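Local structure of putative exported protein (Bacteroides fragilis, 4RAA) at residues A[80-91]-A[103-114]. The protein is of unknown function; it is a putative exported protein that adopts a six-bladed beta-propeller fold. Numbering follows the deposited sequence.
Sequences GSGPGEYILLSS and AIDIAQDKVLYY
L89 pairs with D105 where strand 89-91 meets strand 103-105 antiparallel, and backbone bonds from S90 N to I104 O and from I106 N to L88 O flank that pair. Before L88 the chain leaves the ladder and crosses the 105-110 turn, where side chains take over. D105 CG lies anti to the backbone N (chi1 -175°), which carries the carboxylate up to the peptides of 86-88. D105 OD2 accepts from I87 N at 3.1 Å and OD1 from L88 N at 2.9 Å, both from above the carboxylate plane. A107 N reaches OD1 from the opposite face to L88 N, closing an Asx turn. Q108 NE2 meets D105 OD2 almost along the carboxylate C-O axis at 3.0 Å. I87 CD1 lies 3.5 Å from Q108 NE2. A107 CB packs against I87 CG2 (3.4 Å) and L88 CB. Further along, K110, extended beyond CG, donates from NZ to E85 O at 2.8 Å, close to the line of the carbonyl; E124 is its salt-bridge partner. Y114 OH donates to G84 O at 2.7 Å, from above the carbonyl plane, and sits at the edge of the Y86 ring. Four N-H donors on one buried carboxylate would probably stabilise its negative charge. D105 thus holds the break at 87-88 to strand 100-105, and K110 and Y114 hold the start of strand 85-94 to strand 110-115.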
ATOM      1  N   GLY A  80       2.686   0.559 -18.894  1.00 39.42           N
ATOM      2  CA  GLY A  80       3.496   1.740 -18.571  1.00 40.22           C
ATOM      3  C   GLY A  80       4.094   1.690 -17.182  1.00 39.85           C
ATOM      4  O   GLY A  80       3.707   0.845 -16.370  1.00 40.59           O
ATOM      5  N   SER A  81       5.017   2.619 -16.911  1.00 40.04           N
ATOM      6  CA  SER A  81       5.734   2.706 -15.622  1.00 38.97           C
ATOM      7  C   SER A  81       5.132   3.638 -14.555  1.00 38.57           C
ATOM      8  O   SER A  81       5.675   3.720 -13.457  1.00 38.99           O
ATOM      9  CB  SER A  81       7.192   3.116 -15.877  1.00 39.46           C
ATOM     10  OG  SER A  81       7.272   4.433 -16.397  1.00 40.10           O
ATOM     11  N   GLY A  82       4.035   4.333 -14.861  1.00 38.10           N
ATOM     12  CA  GLY A  82       3.414   5.263 -13.917  1.00 38.45           C
ATOM     13  C   GLY A  82       2.519   4.582 -12.889  1.00 37.86           C
ATOM     14  O   GLY A  82       2.430   3.341 -12.851  1.00 36.55           O
ATOM     15  N   PRO A  83       1.856   5.385 -12.032  1.00 38.38           N
ATOM     16  CA  PRO A  83       0.917   4.787 -11.088  1.00 38.33           C
ATOM     17  C   PRO A  83      -0.325   4.302 -11.833  1.00 38.14           C
ATOM     18  O   PRO A  83      -0.823   5.009 -12.701  1.00 39.35           O
ATOM     19  CB  PRO A  83       0.601   5.933 -10.114  1.00 39.30           C
ATOM     20  CG  PRO A  83       1.670   6.949 -10.338  1.00 39.85           C
ATOM     21  CD  PRO A  83       2.003   6.832 -11.792  1.00 39.59           C
ATOM     22  N   GLY A  84      -0.780   3.092 -11.522  1.00 37.51           N
ATOM     23  CA  GLY A  84      -1.920   2.474 -12.210  1.00 37.77           C
ATOM     24  C   GLY A  84      -1.587   1.781 -13.533  1.00 37.62           C
ATOM     25  O   GLY A  84      -2.485   1.211 -14.162  1.00 35.63           O
ATOM     26  N   GLU A  85      -0.308   1.814 -13.933  1.00 38.89           N
ATOM     27  CA  GLU A  85       0.187   1.214 -15.167  1.00 39.69           C
ATOM     28  C   GLU A  85       1.082   0.023 -14.807  1.00 38.72           C
ATOM     29  O   GLU A  85       1.672  -0.000 -13.722  1.00 40.91           O
ATOM     30  CB  GLU A  85       0.955   2.258 -15.978  1.00 42.32           C
ATOM     31  CG  GLU A  85       0.164   3.526 -16.306  1.00 43.90           C
ATOM     32  CD  GLU A  85       0.984   4.631 -16.966  1.00 44.59           C
ATOM     33  OE1 GLU A  85       2.223   4.536 -17.059  1.00 42.92           O
ATOM     34  OE2 GLU A  85       0.372   5.639 -17.371  1.00 47.38           O
ATOM     35  N   TYR A  86       1.207  -0.937 -15.725  1.00 37.14           N
ATOM     36  CA  TYR A  86       1.959  -2.196 -15.496  1.00 36.15           C
ATOM     37  C   TYR A  86       2.877  -2.651 -16.641  1.00 36.42           C
ATOM     38  O   TYR A  86       2.641  -2.291 -17.783  1.00 38.31           O
ATOM     39  CB  TYR A  86       0.981  -3.335 -15.156  1.00 35.05           C
ATOM     40  CG  TYR A  86      -0.289  -3.422 -16.014  1.00 34.66           C
ATOM     41  CD1 TYR A  86      -0.238  -3.763 -17.375  1.00 34.39           C
ATOM     42  CD2 TYR A  86      -1.555  -3.186 -15.453  1.00 34.50           C
ATOM     43  CE1 TYR A  86      -1.400  -3.829 -18.145  1.00 33.98           C
ATOM     44  CE2 TYR A  86      -2.717  -3.264 -16.223  1.00 34.54           C
ATOM     45  CZ  TYR A  86      -2.628  -3.590 -17.579  1.00 34.14           C
ATOM     46  OH  TYR A  86      -3.735  -3.678 -18.393  1.00 33.55           O
ATOM     47  N   ILE A  87       3.900  -3.454 -16.320  1.00 36.17           N
ATOM     48  CA  ILE A  87       4.861  -3.998 -17.315  1.00 37.71           C
ATOM     49  C   ILE A  87       4.672  -5.495 -17.533  1.00 36.18           C
ATOM     50  O   ILE A  87       4.618  -5.925 -18.684  1.00 38.58           O
ATOM     51  CB  ILE A  87       6.355  -3.674 -16.973  1.00 39.84           C
ATOM     52  CG1 ILE A  87       6.759  -2.287 -17.500  1.00 42.64           C
ATOM     53  CG2 ILE A  87       7.352  -4.617 -17.660  1.00 39.85           C
ATOM     54  CD1 ILE A  87       5.949  -1.131 -16.978  1.00 44.28           C
ATOM     55  N   LEU A  88       4.626  -6.275 -16.453  1.00 34.28           N
ATOM     56  CA  LEU A  88       4.523  -7.737 -16.556  1.00 33.84           C
ATOM     57  C   LEU A  88       3.649  -8.379 -15.461  1.00 33.06           C
ATOM     58  O   LEU A  88       4.100  -8.643 -14.341  1.00 32.59           O
ATOM     59  CB  LEU A  88       5.924  -8.371 -16.576  1.00 35.05           C
ATOM     60  CG  LEU A  88       5.997  -9.842 -17.038  1.00 35.13           C
ATOM     61  CD1 LEU A  88       5.731  -9.972 -18.538  1.00 35.25           C
ATOM     62  CD2 LEU A  88       7.350 -10.441 -16.686  1.00 35.80           C
ATOM     63  N   LEU A  89       2.397  -8.634 -15.831  1.00 32.27           N
ATOM     64  CA  LEU A  89       1.407  -9.270 -14.983  1.00 30.69           C
ATOM     65  C   LEU A  89       1.549 -10.789 -14.995  1.00 30.27           C
ATOM     66  O   LEU A  89       1.628 -11.395 -16.055  1.00 31.64           O
ATOM     67  CB  LEU A  89      -0.016  -8.876 -15.430  1.00 30.47           C
ATOM     68  CG  LEU A  89      -0.669  -7.651 -14.782  1.00 30.36           C
ATOM     69  CD1 LEU A  89       0.304  -6.525 -14.532  1.00 30.84           C
ATOM     70  CD2 LEU A  89      -1.873  -7.182 -15.596  1.00 30.35           C
ATOM     71  N   SER A  90       1.586 -11.377 -13.803  1.00 29.38           N
ATOM     72  CA  SER A  90       1.624 -12.822 -13.601  1.00 28.80           C
ATOM     73  C   SER A  90       0.262 -13.373 -13.187  1.00 28.48           C
ATOM     74  O   SER A  90      -0.041 -14.520 -13.483  1.00 28.71           O
ATOM     75  CB  SER A  90       2.639 -13.166 -12.519  1.00 29.02           C
ATOM     76  OG  SER A  90       2.360 -12.426 -11.348  1.00 29.42           O
ATOM     77  N   SER A  91      -0.545 -12.576 -12.490  1.00 28.76           N
ATOM     78  CA  SER A  91      -1.849 -13.021 -11.996  1.00 29.16           C
ATOM     79  C   SER A  91      -2.728 -11.858 -11.508  1.00 30.07           C
ATOM     80  O   SER A  91      -2.301 -10.707 -11.475  1.00 30.94           O
ATOM     81  CB  SER A  91      -1.643 -13.998 -10.820  1.00 28.72           C
ATOM     82  OG  SER A  91      -2.868 -14.543 -10.390  1.00 28.59           O
ATOM     83  N   ALA A 103      -4.335  -6.805  -9.527  1.00 35.05           N
ATOM     84  CA  ALA A 103      -3.379  -7.432 -10.444  1.00 33.35           C
ATOM     85  C   ALA A 103      -1.951  -7.296  -9.885  1.00 33.16           C
ATOM     86  O   ALA A 103      -1.589  -6.238  -9.340  1.00 33.15           O
ATOM     87  CB  ALA A 103      -3.478  -6.793 -11.811  1.00 33.46           C
ATOM     88  N   ILE A 104      -1.157  -8.366 -10.043  1.00 32.04           N
ATOM     89  CA  ILE A 104       0.232  -8.465  -9.566  1.00 30.93           C
ATOM     90  C   ILE A 104       1.225  -8.254 -10.715  1.00 30.50           C
ATOM     91  O   ILE A 104       1.316  -9.088 -11.618  1.00 30.22           O
ATOM     92  CB  ILE A 104       0.511  -9.844  -8.908  1.00 30.88           C
ATOM     93  CG1 ILE A 104      -0.407 -10.048  -7.693  1.00 31.63           C
ATOM     94  CG2 ILE A 104       1.986  -9.976  -8.488  1.00 31.36           C
ATOM     95  CD1 ILE A 104      -0.342 -11.428  -7.078  1.00 31.84           C
ATOM     96  N   ASP A 105       1.992  -7.164 -10.628  1.00 30.39           N
ATOM     97  CA  ASP A 105       3.027  -6.814 -11.593  1.00 29.96           C
ATOM     98  C   ASP A 105       4.383  -7.270 -11.029  1.00 29.86           C
ATOM     99  O   ASP A 105       4.940  -6.605 -10.147  1.00 30.42           O
ATOM    100  CB  ASP A 105       3.002  -5.294 -11.846  1.00 30.62           C
ATOM    101  CG  ASP A 105       3.967  -4.837 -12.942  1.00 30.90           C
ATOM    102  OD1 ASP A 105       4.659  -5.661 -13.578  1.00 31.07           O
ATOM    103  OD2 ASP A 105       4.021  -3.617 -13.190  1.00 31.04           O
ATOM    104  N   ILE A 106       4.891  -8.410 -11.526  1.00 29.21           N
ATOM    105  CA  ILE A 106       6.216  -8.952 -11.115  1.00 29.25           C
ATOM    106  C   ILE A 106       7.434  -8.180 -11.661  1.00 30.41           C
ATOM    107  O   ILE A 106       8.542  -8.354 -11.161  1.00 31.07           O
ATOM    108  CB  ILE A 106       6.400 -10.468 -11.420  1.00 28.87           C
ATOM    109  CG1 ILE A 106       6.244 -10.805 -12.932  1.00 29.16           C
ATOM    110  CG2 ILE A 106       5.443 -11.272 -10.566  1.00 28.08           C
ATOM    111  CD1 ILE A 106       6.675 -12.212 -13.323  1.00 28.89           C
ATOM    112  N   ALA A 107       7.231  -7.348 -12.676  1.00 30.92           N
ATOM    113  CA  ALA A 107       8.308  -6.555 -13.250  1.00 32.57           C
ATOM    114  C   ALA A 107       8.642  -5.368 -12.360  1.00 34.68           C
ATOM    115  O   ALA A 107       9.818  -5.084 -12.139  1.00 36.02           O
ATOM    116  CB  ALA A 107       7.940  -6.080 -14.649  1.00 32.94           C
ATOM    117  N   GLN A 108       7.607  -4.675 -11.875  1.00 35.91           N
ATOM    118  CA  GLN A 108       7.760  -3.479 -11.032  1.00 36.71           C
ATOM    119  C   GLN A 108       7.538  -3.696  -9.522  1.00 37.51           C
ATOM    120  O   GLN A 108       7.557  -2.719  -8.761  1.00 37.72           O
ATOM    121  CB  GLN A 108       6.871  -2.356 -11.583  1.00 36.91           C
ATOM    122  CG  GLN A 108       7.290  -1.947 -12.983  1.00 37.41           C
ATOM    123  CD  GLN A 108       6.540  -0.749 -13.525  1.00 38.17           C
ATOM    124  OE1 GLN A 108       7.152   0.261 -13.875  1.00 39.77           O
ATOM    125  NE2 GLN A 108       5.215  -0.850 -13.600  1.00 37.36           N
ATOM    126  N   ASP A 109       7.382  -4.958  -9.094  1.00 37.67           N
ATOM    127  CA  ASP A 109       7.215  -5.335  -7.673  1.00 38.57           C
ATOM    128  C   ASP A 109       6.100  -4.574  -6.969  1.00 36.68           C
ATOM    129  O   ASP A 109       6.302  -3.981  -5.904  1.00 36.43           O
ATOM    130  CB  ASP A 109       8.554  -5.216  -6.920  1.00 40.75           C
ATOM    131  CG  ASP A 109       9.546  -6.275  -7.343  1.00 43.27           C
ATOM    132  OD1 ASP A 109       9.302  -7.460  -7.002  1.00 44.31           O
ATOM    133  OD2 ASP A 109      10.565  -5.922  -7.985  1.00 43.16           O
ATOM    134  N   LYS A 110       4.928  -4.586  -7.608  1.00 35.08           N
ATOM    135  CA  LYS A 110       3.734  -3.929  -7.072  1.00 34.46           C
ATOM    136  C   LYS A 110       2.425  -4.664  -7.379  1.00 32.89           C
ATOM    137  O   LYS A 110       2.364  -5.517  -8.260  1.00 32.21           O
ATOM    138  CB  LYS A 110       3.662  -2.474  -7.543  1.00 34.75           C
ATOM    139  CG  LYS A 110       3.730  -2.273  -9.050  1.00 35.02           C
ATOM    140  CD  LYS A 110       3.339  -0.843  -9.411  1.00 35.56           C
ATOM    141  CE  LYS A 110       3.420  -0.598 -10.912  1.00 35.19           C
ATOM    142  NZ  LYS A 110       2.881   0.725 -11.343  1.00 35.55           N
ATOM    143  N   VAL A 111       1.405  -4.308  -6.608  1.00 32.68           N
ATOM    144  CA  VAL A 111       0.044  -4.823  -6.707  1.00 32.74           C
ATOM    145  C   VAL A 111      -0.797  -3.620  -7.099  1.00 33.20           C
ATOM    146  O   VAL A 111      -0.709  -2.589  -6.433  1.00 35.61           O
ATOM    147  CB  VAL A 111      -0.476  -5.317  -5.328  1.00 33.23           C
ATOM    148  CG1 VAL A 111      -1.852  -5.956  -5.461  1.00 33.10           C
ATOM    149  CG2 VAL A 111       0.492  -6.313  -4.712  1.00 33.53           C
ATOM    150  N   LEU A 112      -1.617  -3.740  -8.138  1.00 32.56           N
ATOM    151  CA  LEU A 112      -2.479  -2.627  -8.577  1.00 32.61           C
ATOM    152  C   LEU A 112      -3.932  -3.013  -8.360  1.00 32.62           C
ATOM    153  O   LEU A 112      -4.353  -4.089  -8.799  1.00 32.14           O
ATOM    154  CB  LEU A 112      -2.223  -2.244 -10.033  1.00 32.39           C
ATOM    155  CG  LEU A 112      -0.748  -1.925 -10.335  1.00 32.33           C
ATOM    156  CD1 LEU A 112      -0.012  -3.145 -10.889  1.00 31.49           C
ATOM    157  CD2 LEU A 112      -0.622  -0.771 -11.312  1.00 33.05           C
ATOM    158  N   TYR A 113      -4.671  -2.135  -7.671  1.00 32.64           N
ATOM    159  CA  TYR A 113      -6.076  -2.330  -7.345  1.00 32.36           C
ATOM    160  C   TYR A 113      -6.925  -1.456  -8.261  1.00 32.51           C
ATOM    161  O   TYR A 113      -6.706  -0.255  -8.348  1.00 32.78           O
ATOM    162  CB  TYR A 113      -6.348  -1.983  -5.874  1.00 33.28           C
ATOM    163  CG  TYR A 113      -5.613  -2.891  -4.908  1.00 32.58           C
ATOM    164  CD1 TYR A 113      -4.245  -2.713  -4.643  1.00 32.31           C
ATOM    165  CD2 TYR A 113      -6.276  -3.943  -4.265  1.00 32.17           C
ATOM    166  CE1 TYR A 113      -3.570  -3.561  -3.765  1.00 32.00           C
ATOM    167  CE2 TYR A 113      -5.612  -4.801  -3.392  1.00 31.59           C
ATOM    168  CZ  TYR A 113      -4.260  -4.609  -3.143  1.00 31.47           C
ATOM    169  OH  TYR A 113      -3.590  -5.442  -2.285  1.00 30.75           O
ATOM    170  N   TYR A 114      -7.862  -2.094  -8.962  1.00 32.40           N
ATOM    171  CA  TYR A 114      -8.830  -1.445  -9.836  1.00 32.99           C
ATOM    172  C   TYR A 114     -10.236  -1.741  -9.307  1.00 34.23           C
ATOM    173  O   TYR A 114     -10.431  -2.691  -8.545  1.00 33.71           O
ATOM    174  CB  TYR A 114      -8.688  -1.965 -11.265  1.00 32.03           C
ATOM    175  CG  TYR A 114      -7.328  -1.733 -11.883  1.00 31.01           C
ATOM    176  CD1 TYR A 114      -7.038  -0.554 -12.576  1.00 31.46           C
ATOM    177  CD2 TYR A 114      -6.327  -2.700 -11.793  1.00 29.95           C
ATOM    178  CE1 TYR A 114      -5.785  -0.342 -13.159  1.00 30.81           C
ATOM    179  CE2 TYR A 114      -5.070  -2.500 -12.375  1.00 29.26           C
ATOM    180  CZ  TYR A 114      -4.807  -1.325 -13.052  1.00 29.69           C
ATOM    181  OH  TYR A 114      -3.572  -1.144 -13.604  1.00 29.27           O
TER